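Local coordinates for RagB/SusD family nutrient uptake outer membrane protein (PDB 7KV2) that probably binds beta-glucan at the cell surface of Bacteroides thetaiotaomicron as a SusD-family glycan-binding protein, serving outer-membrane nutrient uptake, at residues E272-N278 with N399-Y405; L203-E207 with S250-D254; A145-L150 with G213-L217. One frame throughout, in Å; residues are numbered along the deposited sequence. Where two conformers were deposited one is given.

The three contacts lie close together in a predominantly helical SusD-type fold, the centre of contact 1 about 13 Å from that of contact 2 and about 14 Å from that of contact 3, with contacts 2 and 3 also about 14 Å apart. Contacts 2 and 3 interleave along the chain: their segments alternate in the order 145-150, 203-207, 213-217, 250-254. The pair 272-278 with 399-405 follows both of them. Helix 217-231 is common to all three, since contact 3 ends at its start and contacts 1 and 2 pack on it. A sodium ion connects contacts 1 and 2, tying the turn after helix 237-249 to Y405, directly after strand 400-404.

Contact 1: E272-N278 with N399-Y405; sequences ESIFEIN and NLRIYRY. With NA (sodium ion), chain G.
E272, with chi1 and chi2 both t, forms a salt bridge through OE2 to R404 NH1 at 2.8 Å, although the N-H angle makes the hydrogen bond itself weak; OE1 of the same carboxylate pairs with R435, and R404 also has E456 and E460 as partners. E276 OE1 accepts from N399 ND2 at 2.9 Å, while its OE2 takes S273 OG at 2.7 Å; water 1 donates to E276 OE2 at 2.9 Å and accepts from R401 NE at 2.9 Å. The backbones form an antiparallel two-stranded ribbon: strand 273-277, broken by a bulge, runs against 400-404, the short segments' axes approaching to 4.6 Å at 166°. Two classic beta bulges shift its register: I274 N (2.9 Å) and F275 N (3.1 Å) share Y403 O, and I402 N (2.9 Å) and Y403 N (3.0 Å) share F275 O. Beyond them I277 and L400 form a regular hydrogen-bonded pair, I277 N to L400 O 2.9 Å and L400 N to I277 O 3.0 Å. E272 O accepts Y405 N at 2.8 Å, where strand 400-404 passes into helix 405-417, and Y405 OH reaches sodium at 2.8 Å. F275, I277, L400 and Y403 share one face of the ribbon; F275 CB meets Y403 CD2 at 3.8 Å, and both side chains pack on helix 217-231, where Y403 OH bonds E226. I277 CD1 touches I402 CD1 at 3.8 Å.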
loop_
_atom_site.group_PDB
_atom_site.type_symbol
_atom_site.label_atom_id
_atom_site.label_comp_id
_atom_site.label_asym_id
_atom_site.label_seq_id
_atom_site.Cartn_x
_atom_site.Cartn_y
_atom_site.Cartn_z
ATOM N N GLU A 272 -14.643 0.232 -8.346
ATOM C CA GLU A 272 -13.829 -0.763 -7.613
ATOM C C GLU A 272 -13.104 -0.143 -6.415
ATOM O O GLU A 272 -12.652 -0.907 -5.549
ATOM C CB GLU A 272 -12.787 -1.346 -8.552
ATOM C CG GLU A 272 -12.176 -2.591 -7.981
ATOM C CD GLU A 272 -11.615 -3.570 -8.947
ATOM O OE1 GLU A 272 -12.052 -3.571 -10.117
ATOM O OE2 GLU A 272 -10.739 -4.326 -8.506
ATOM N N SER A 273 -12.913 1.171 -6.397
ATOM C CA SER A 273 -12.029 1.835 -5.403
ATOM C C SER A 273 -12.795 2.033 -4.107
ATOM O O SER A 273 -13.822 2.726 -4.141
ATOM C CB SER A 273 -11.456 3.175 -5.846
ATOM O OG SER A 273 -11.041 3.154 -7.182
ATOM N N ILE A 274 -12.293 1.459 -3.013
ATOM C CA ILE A 274 -12.738 1.716 -1.609
ATOM C C ILE A 274 -11.845 2.798 -0.988
ATOM O O ILE A 274 -12.369 3.749 -0.345
ATOM C CB ILE A 274 -12.763 0.407 -0.803
ATOM C CG1 ILE A 274 -13.841 -0.514 -1.377
ATOM C CG2 ILE A 274 -12.931 0.685 0.688
ATOM C CD1 ILE A 274 -13.736 -1.947 -0.967
ATOM N N PHE A 275 -10.532 2.735 -1.203
ATOM C CA PHE A 275 -9.644 3.794 -0.675
ATOM C C PHE A 275 -8.384 3.902 -1.532
ATOM O O PHE A 275 -7.781 2.867 -1.860
ATOM C CB PHE A 275 -9.366 3.523 0.804
ATOM C CG PHE A 275 -8.859 4.721 1.558
ATOM C CD1 PHE A 275 -9.657 5.851 1.699
ATOM C CD2 PHE A 275 -7.566 4.746 2.083
ATOM C CE1 PHE A 275 -9.194 6.963 2.384
ATOM C CE2 PHE A 275 -7.106 5.862 2.772
ATOM C CZ PHE A 275 -7.914 6.974 2.901
ATOM N N GLU A 276 -8.012 5.148 -1.785
ATOM C CA GLU A 276 -6.745 5.553 -2.473
ATOM C C GLU A 276 -6.113 6.683 -1.679
ATOM O O GLU A 276 -6.820 7.411 -0.971
ATOM C CB GLU A 276 -6.965 5.988 -3.916
ATOM C CG GLU A 276 -7.913 5.079 -4.658
ATOM C CD GLU A 276 -8.038 5.359 -6.151
ATOM O OE1 GLU A 276 -7.330 6.252 -6.672
ATOM O OE2 GLU A 276 -8.836 4.660 -6.784
ATOM N N ILE A 277 -4.802 6.808 -1.838
ATOM C CA ILE A 277 -4.061 8.010 -1.446
ATOM C C ILE A 277 -3.913 8.868 -2.692
ATOM O O ILE A 277 -3.336 8.397 -3.692
ATOM C CB ILE A 277 -2.731 7.611 -0.802
ATOM C CG1 ILE A 277 -3.021 6.835 0.487
ATOM C CG2 ILE A 277 -1.891 8.869 -0.588
ATOM C CD1 ILE A 277 -1.789 6.282 1.169
ATOM N N ASN A 278 -4.424 10.092 -2.613
ATOM C CA ASN A 278 -4.494 11.036 -3.764
ATOM C C ASN A 278 -3.120 11.607 -4.050
ATOM O O ASN A 278 -2.474 12.086 -3.104
ATOM C CB ASN A 278 -5.447 12.188 -3.485
ATOM C CG ASN A 278 -6.880 11.722 -3.437
ATOM O OD1 ASN A 278 -7.203 10.720 -4.044
ATOM N ND2 ASN A 278 -7.704 12.374 -2.633
ATOM N N ASN A 399 -2.517 7.977 -8.316
ATOM C CA ASN A 399 -2.947 7.665 -6.937
ATOM C C ASN A 399 -2.433 6.282 -6.489
ATOM O O ASN A 399 -2.286 5.356 -7.304
ATOM C CB ASN A 399 -4.474 7.659 -6.823
ATOM C CG ASN A 399 -5.121 9.020 -6.920
ATOM O OD1 ASN A 399 -4.454 10.045 -7.148
ATOM N ND2 ASN A 399 -6.441 9.012 -6.754
ATOM N N LEU A 400 -2.168 6.108 -5.197
ATOM C CA LEU A 400 -1.783 4.784 -4.634
ATOM C C LEU A 400 -3.072 4.079 -4.238
ATOM O O LEU A 400 -3.768 4.564 -3.326
ATOM C CB LEU A 400 -0.787 4.944 -3.473
ATOM C CG LEU A 400 -0.326 3.607 -2.928
ATOM C CD1 LEU A 400 0.489 2.836 -3.962
ATOM C CD2 LEU A 400 0.466 3.809 -1.633
ATOM N N ARG A 401 -3.418 2.989 -4.944
ATOM C CA ARG A 401 -4.644 2.227 -4.592
ATOM C C ARG A 401 -4.392 1.462 -3.281
ATOM O O ARG A 401 -3.469 0.669 -3.213
ATOM C CB ARG A 401 -5.029 1.302 -5.736
ATOM C CG ARG A 401 -5.756 2.005 -6.881
ATOM C CD ARG A 401 -4.875 2.990 -7.649
ATOM N NE ARG A 401 -5.518 3.318 -8.933
ATOM C CZ ARG A 401 -5.058 4.217 -9.801
ATOM N NH1 ARG A 401 -3.973 4.924 -9.535
ATOM N NH2 ARG A 401 -5.720 4.423 -10.921
ATOM N N ILE A 402 -5.204 1.651 -2.262
ATOM C CA ILE A 402 -5.040 0.973 -0.948
ATOM C C ILE A 402 -6.005 -0.219 -0.854
ATOM O O ILE A 402 -5.514 -1.352 -0.709
ATOM C CB ILE A 402 -5.238 1.993 0.203
ATOM C CG1 ILE A 402 -4.291 3.191 0.086
ATOM C CG2 ILE A 402 -5.109 1.293 1.541
ATOM C CD1 ILE A 402 -2.812 2.802 0.045
ATOM N N TYR A 403 -7.323 0.025 -1.020
ATOM C CA TYR A 403 -8.386 -1.009 -0.937
ATOM C C TYR A 403 -9.220 -1.004 -2.214
ATOM O O TYR A 403 -9.771 0.073 -2.627
ATOM C CB TYR A 403 -9.309 -0.803 0.258
ATOM C CG TYR A 403 -8.578 -0.871 1.557
ATOM C CD1 TYR A 403 -7.822 -1.988 1.895
ATOM C CD2 TYR A 403 -8.721 0.138 2.500
ATOM C CE1 TYR A 403 -7.151 -2.067 3.117
ATOM C CE2 TYR A 403 -8.078 0.047 3.723
ATOM C CZ TYR A 403 -7.318 -1.064 4.047
ATOM O OH TYR A 403 -6.638 -1.068 5.240
ATOM N N ARG A 404 -9.263 -2.181 -2.840
ATOM C CA ARG A 404 -10.061 -2.423 -4.063
ATOM C C ARG A 404 -11.100 -3.485 -3.726
ATOM O O ARG A 404 -10.835 -4.347 -2.884
ATOM C CB ARG A 404 -9.196 -2.882 -5.225
ATOM C CG ARG A 404 -8.100 -1.881 -5.561
ATOM C CD ARG A 404 -7.430 -2.102 -6.898
ATOM N NE ARG A 404 -6.503 -3.234 -6.999
ATOM C CZ ARG A 404 -6.760 -4.406 -7.588
ATOM N NH1 ARG A 404 -7.962 -4.682 -8.099
ATOM N NH2 ARG A 404 -5.802 -5.309 -7.681
ATOM N N TYR A 405 -12.214 -3.447 -4.432
ATOM C CA TYR A 405 -13.339 -4.365 -4.170
ATOM C C TYR A 405 -12.922 -5.820 -4.378
ATOM O O TYR A 405 -13.498 -6.673 -3.752
ATOM C CB TYR A 405 -14.495 -4.007 -5.084
ATOM C CG TYR A 405 -15.778 -4.767 -4.859
ATOM C CD1 TYR A 405 -16.564 -4.542 -3.750
ATOM C CD2 TYR A 405 -16.264 -5.620 -5.830
ATOM C CE1 TYR A 405 -17.796 -5.173 -3.603
ATOM C CE2 TYR A 405 -17.478 -6.266 -5.696
ATOM C CZ TYR A 405 -18.254 -6.039 -4.587
ATOM O OH TYR A 405 -19.472 -6.656 -4.511
HETATM NA NA NA G . -21.287 -4.518 -4.415
HETATM O O HOH W 1 -8.393 2.801 -8.961
HETATM O O HOH W 2 -22.530 -5.146 -6.177
#

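Contact 2: L203-E207 with S250-D254; sequences LPMRE and SPQYD. With NA (sodium ion), chain G.
This is a loop-to-loop contact near the surface, joining the connection between helices 183-200 and 217-231 to the sodium-binding turn after helix 237-249. Neither segment has regular secondary structure; the closest CA pairs are R206-Q252 at 7.4 Å and M205-S250 at 8.3 Å, so side chains bridge the gap. Y253, chi1 m, extends its ring so that OH donates a very short 2.5 Å hydrogen bond to M205 O, and M205 CG rests against Y253 CE2 at 3.9 Å. In the reverse direction R206, extended with chi1 to chi3 all t, sends NH1 to Q252 O at 2.9 Å, while its CD lies 3.9 Å from Q252 CB and its NE is bonded to Y212. Residues S250 to Y253 form a type I beta turn, combined with an ST turn in which S250 OG accepts from Q252 N at 2.8 Å. The turn brings two carbonyls onto one sodium ion, S250 O at 2.5 Å and Y253 O at 2.4 Å; water 2 at 2.2 Å, I248 O and Y405 OH complete the observed ligands. Y253 therefore holds the metal with its backbone and the 203-207 loop with its side chain. M205 and Y253 both pack on A218 of helix 217-231, and D254 runs on by a backbone hydrogen bond with I271, just before strand 273-277.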
loop_
_atom_site.group_PDB
_atom_site.type_symbol
_atom_site.label_atom_id
_atom_site.label_comp_id
_atom_site.label_asym_id
_atom_site.label_seq_id
_atom_site.Cartn_x
_atom_site.Cartn_y
_atom_site.Cartn_z
ATOM N N LEU A 203 -19.995 7.999 9.303
ATOM C CA LEU A 203 -19.212 7.947 8.039
ATOM C C LEU A 203 -20.111 7.473 6.909
ATOM O O LEU A 203 -20.837 6.501 7.041
ATOM C CB LEU A 203 -18.050 6.978 8.230
ATOM C CG LEU A 203 -16.947 7.479 9.148
ATOM C CD1 LEU A 203 -15.877 6.427 9.372
ATOM C CD2 LEU A 203 -16.329 8.772 8.640
ATOM N N PRO A 204 -20.019 8.067 5.710
ATOM C CA PRO A 204 -20.757 7.519 4.576
ATOM C C PRO A 204 -20.118 6.207 4.093
ATOM O O PRO A 204 -18.903 6.008 4.323
ATOM C CB PRO A 204 -20.680 8.661 3.574
ATOM C CG PRO A 204 -19.331 9.323 3.878
ATOM C CD PRO A 204 -19.172 9.218 5.378
ATOM N N MET A 205 -20.905 5.384 3.405
ATOM C CA MET A 205 -20.421 4.117 2.793
ATOM C C MET A 205 -19.449 4.449 1.649
ATOM O O MET A 205 -18.412 3.754 1.535
ATOM C CB MET A 205 -21.591 3.265 2.301
ATOM C CG MET A 205 -21.189 1.912 1.759
ATOM S SD MET A 205 -20.265 0.875 2.891
ATOM C CE MET A 205 -21.559 -0.041 3.715
ATOM N N ARG A 206 -19.739 5.494 0.872
ATOM C CA ARG A 206 -18.885 5.946 -0.265
ATOM C C ARG A 206 -18.899 7.470 -0.302
ATOM O O ARG A 206 -19.958 8.068 -0.072
ATOM C CB ARG A 206 -19.390 5.383 -1.592
ATOM C CG ARG A 206 -18.434 5.535 -2.760
ATOM C CD ARG A 206 -18.884 4.950 -4.085
ATOM N NE ARG A 206 -17.871 5.402 -5.031
ATOM C CZ ARG A 206 -16.924 4.653 -5.567
ATOM N NH1 ARG A 206 -16.963 3.327 -5.499
ATOM N NH2 ARG A 206 -16.002 5.259 -6.302
ATOM N N GLU A 207 -17.786 8.088 -0.678
ATOM C CA GLU A 207 -17.746 9.549 -0.871
ATOM C C GLU A 207 -18.268 9.961 -2.244
ATOM O O GLU A 207 -18.593 9.095 -3.052
ATOM C CB GLU A 207 -16.335 10.034 -0.597
ATOM C CG GLU A 207 -16.171 10.515 0.844
ATOM C CD GLU A 207 -17.039 11.699 1.246
ATOM O OE1 GLU A 207 -17.792 12.231 0.372
ATOM O OE2 GLU A 207 -17.000 12.072 2.445
ATOM N N SER A 250 -23.636 -3.309 -1.197
ATOM C CA SER A 250 -23.718 -1.959 -1.792
ATOM C C SER A 250 -23.692 -2.053 -3.309
ATOM O O SER A 250 -22.761 -2.625 -3.907
ATOM C CB SER A 250 -22.609 -1.043 -1.319
ATOM O OG SER A 250 -22.689 0.181 -2.059
ATOM N N PRO A 251 -24.632 -1.370 -3.996
ATOM C CA PRO A 251 -24.551 -1.246 -5.443
ATOM C C PRO A 251 -23.443 -0.253 -5.825
ATOM O O PRO A 251 -23.197 -0.125 -6.988
ATOM C CB PRO A 251 -25.935 -0.698 -5.842
ATOM C CG PRO A 251 -26.372 0.088 -4.632
ATOM C CD PRO A 251 -25.782 -0.632 -3.433
ATOM N N GLN A 252 -22.744 0.373 -4.874
ATOM C CA GLN A 252 -21.772 1.427 -5.297
ATOM C C GLN A 252 -20.322 0.952 -5.154
ATOM O O GLN A 252 -19.400 1.795 -5.288
ATOM C CB GLN A 252 -22.080 2.714 -4.566
ATOM C CG GLN A 252 -23.422 3.288 -5.030
ATOM C CD GLN A 252 -23.601 4.671 -4.481
ATOM O OE1 GLN A 252 -23.584 5.665 -5.228
ATOM N NE2 GLN A 252 -23.745 4.755 -3.174
ATOM N N TYR A 253 -20.148 -0.351 -5.011
ATOM C CA TYR A 253 -18.841 -1.049 -5.066
ATOM C C TYR A 253 -19.009 -2.287 -5.938
ATOM O O TYR A 253 -19.982 -3.072 -5.766
ATOM C CB TYR A 253 -18.358 -1.384 -3.648
ATOM C CG TYR A 253 -18.033 -0.179 -2.823
ATOM C CD1 TYR A 253 -16.982 0.661 -3.163
ATOM C CD2 TYR A 253 -18.750 0.108 -1.676
ATOM C CE1 TYR A 253 -16.664 1.768 -2.387
ATOM C CE2 TYR A 253 -18.480 1.231 -0.918
ATOM C CZ TYR A 253 -17.426 2.063 -1.271
ATOM O OH TYR A 253 -17.117 3.139 -0.477
ATOM N N ASP A 254 -18.094 -2.485 -6.871
ATOM C CA ASP A 254 -18.187 -3.617 -7.812
ATOM C C ASP A 254 -16.837 -3.731 -8.492
ATOM O O ASP A 254 -15.994 -2.814 -8.239
ATOM C CB ASP A 254 -19.292 -3.395 -8.853
ATOM C CG ASP A 254 -19.877 -4.689 -9.418
ATOM O OD1 ASP A 254 -19.227 -5.749 -9.289
ATOM O OD2 ASP A 254 -20.981 -4.619 -10.000
HETATM NA NA NA G . -21.287 -4.518 -4.415
HETATM O O HOH W 2 -22.530 -5.146 -6.177
#

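Contact 3: A145-L150 with G213-L217; sequences AQVIAL and GRVTL
V215, its CA-to-CB bond directed at the helix and chi1 t, lays its two methyls over one side of helix 137-162 at residues 145-150: CG1 meets A149 CB at 3.7 Å, and CG2 sits 3.7 Å from Q146 O and 4.0 Å from L150 CG. The backbones come nearest at Q146 CA and V215 CA, 5.5 Å apart. A polar bond flanks this apolar patch. R214, for which one of two conformers is given, turns at chi1 and chi2 both m and then runs out so that NH1 donates to Q146 OE1 at 2.9 Å, at the guanidinium edge, near its plane. Q146 has chi1 m and chi2 t, and its OE1 is held as well by Y54 OH, which is also hydrogen-bonded to V215 N. The contact joins helix 137-162, regular here with A149 N to A145 O at 3.2 Å and L150 N to Q146 O at 2.9 Å, to the loop that leads into helix 217-231, consistent with the tetratricopeptide-repeat-like helical packing of SusD-family proteins. In this part of the loop between helices 183-200 and 217-231, G213 has phi/psi of 113/-22°, which calls for glycine, and the chain continues extended through R214 and V215. T216 then takes the N-cap position, its OG1 accepting from M219 N, so the next helix starts at L217, whose N is bonded to the P204 carbonyl. On the flanks, L150 and V147 lie on C122 of helix 110-130, and R214 and Q146 on V50 of helix 43-53.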
loop_
_atom_site.group_PDB
_atom_site.type_symbol
_atom_site.label_atom_id
_atom_site.label_comp_id
_atom_site.label_asym_id
_atom_site.label_seq_id
_atom_site.Cartn_x
_atom_site.Cartn_y
_atom_site.Cartn_z
ATOM N N ALA A 145 -14.470 10.646 13.939
ATOM C CA ALA A 145 -14.483 9.419 13.099
ATOM C C ALA A 145 -13.298 9.468 12.121
ATOM O O ALA A 145 -12.607 8.456 12.005
ATOM C CB ALA A 145 -15.797 9.265 12.391
ATOM N N GLN A 146 -13.036 10.595 11.472
ATOM C CA GLN A 146 -11.943 10.674 10.457
ATOM C C GLN A 146 -10.581 10.512 11.128
ATOM O O GLN A 146 -9.746 9.671 10.667
ATOM C CB GLN A 146 -11.992 11.985 9.681
ATOM C CG GLN A 146 -13.290 12.190 8.892
ATOM C CD GLN A 146 -13.302 13.565 8.271
ATOM O OE1 GLN A 146 -12.546 13.845 7.338
ATOM N NE2 GLN A 146 -14.129 14.462 8.813
ATOM N N VAL A 147 -10.309 11.287 12.182
ATOM C CA VAL A 147 -8.942 11.277 12.764
ATOM C C VAL A 147 -8.713 10.015 13.591
ATOM O O VAL A 147 -7.583 9.604 13.593
ATOM C CB VAL A 147 -8.588 12.575 13.521
ATOM C CG1 VAL A 147 -8.764 13.785 12.615
ATOM C CG2 VAL A 147 -9.372 12.728 14.824
ATOM N N ILE A 148 -9.703 9.381 14.230
ATOM C CA ILE A 148 -9.418 8.105 14.941
ATOM C C ILE A 148 -9.130 7.005 13.896
ATOM O O ILE A 148 -8.236 6.174 14.093
ATOM C CB ILE A 148 -10.559 7.719 15.895
ATOM C CG1 ILE A 148 -10.776 8.766 16.997
ATOM C CG2 ILE A 148 -10.276 6.344 16.470
ATOM C CD1 ILE A 148 -12.052 8.514 17.809
ATOM N N ALA A 149 -9.847 7.005 12.780
ATOM C CA ALA A 149 -9.644 6.005 11.716
ATOM C C ALA A 149 -8.276 6.234 11.080
ATOM O O ALA A 149 -7.551 5.244 10.903
ATOM C CB ALA A 149 -10.753 6.089 10.688
ATOM N N LEU A 150 -7.920 7.480 10.762
ATOM C CA LEU A 150 -6.560 7.813 10.254
ATOM C C LEU A 150 -5.520 7.381 11.275
ATOM O O LEU A 150 -4.452 6.885 10.888
ATOM C CB LEU A 150 -6.440 9.296 9.939
ATOM C CG LEU A 150 -7.152 9.766 8.664
ATOM C CD1 LEU A 150 -7.152 11.286 8.623
ATOM C CD2 LEU A 150 -6.486 9.219 7.396
ATOM N N GLY A 213 -11.094 10.532 -1.019
ATOM C CA GLY A 213 -9.883 10.574 -0.178
ATOM C C GLY A 213 -10.247 10.654 1.294
ATOM O O GLY A 213 -9.393 10.344 2.124
ATOM N N ARG A 214 -11.465 11.114 1.632
ATOM C CA ARG A 214 -11.910 11.212 3.047
ATOM C C ARG A 214 -12.180 9.789 3.545
ATOM O O ARG A 214 -12.544 8.926 2.731
ATOM C CB ARG A 214 -13.151 12.095 3.230
ATOM C CG ARG A 214 -12.959 13.572 2.885
ATOM C CD ARG A 214 -12.251 14.395 3.956
ATOM N NE ARG A 214 -12.422 15.835 3.769
ATOM C CZ ARG A 214 -12.346 16.727 4.747
ATOM N NH1 ARG A 214 -12.072 16.347 5.979
ATOM N NH2 ARG A 214 -12.572 17.997 4.500
ATOM N N VAL A 215 -11.999 9.555 4.841
ATOM C CA VAL A 215 -12.401 8.289 5.485
ATOM C C VAL A 215 -13.883 8.031 5.192
ATOM O O VAL A 215 -14.699 8.984 5.265
ATOM C CB VAL A 215 -12.111 8.363 6.992
ATOM C CG1 VAL A 215 -12.649 7.157 7.728
ATOM C CG2 VAL A 215 -10.616 8.518 7.230
ATOM N N THR A 216 -14.193 6.778 4.895
ATOM C CA THR A 216 -15.543 6.239 4.685
ATOM C C THR A 216 -15.710 4.989 5.550
ATOM O O THR A 216 -14.686 4.404 5.985
ATOM C CB THR A 216 -15.777 5.889 3.218
ATOM O OG1 THR A 216 -14.915 4.768 2.956
ATOM C CG2 THR A 216 -15.503 7.075 2.325
ATOM N N LEU A 217 -16.971 4.583 5.759
ATOM C CA LEU A 217 -17.285 3.328 6.462
ATOM C C LEU A 217 -16.599 2.173 5.723
ATOM O O LEU A 217 -16.053 1.319 6.387
ATOM C CB LEU A 217 -18.798 3.127 6.563
ATOM C CG LEU A 217 -19.220 1.934 7.430
ATOM C CD1 LEU A 217 -18.740 2.079 8.857
ATOM C CD2 LEU A 217 -20.729 1.760 7.387
#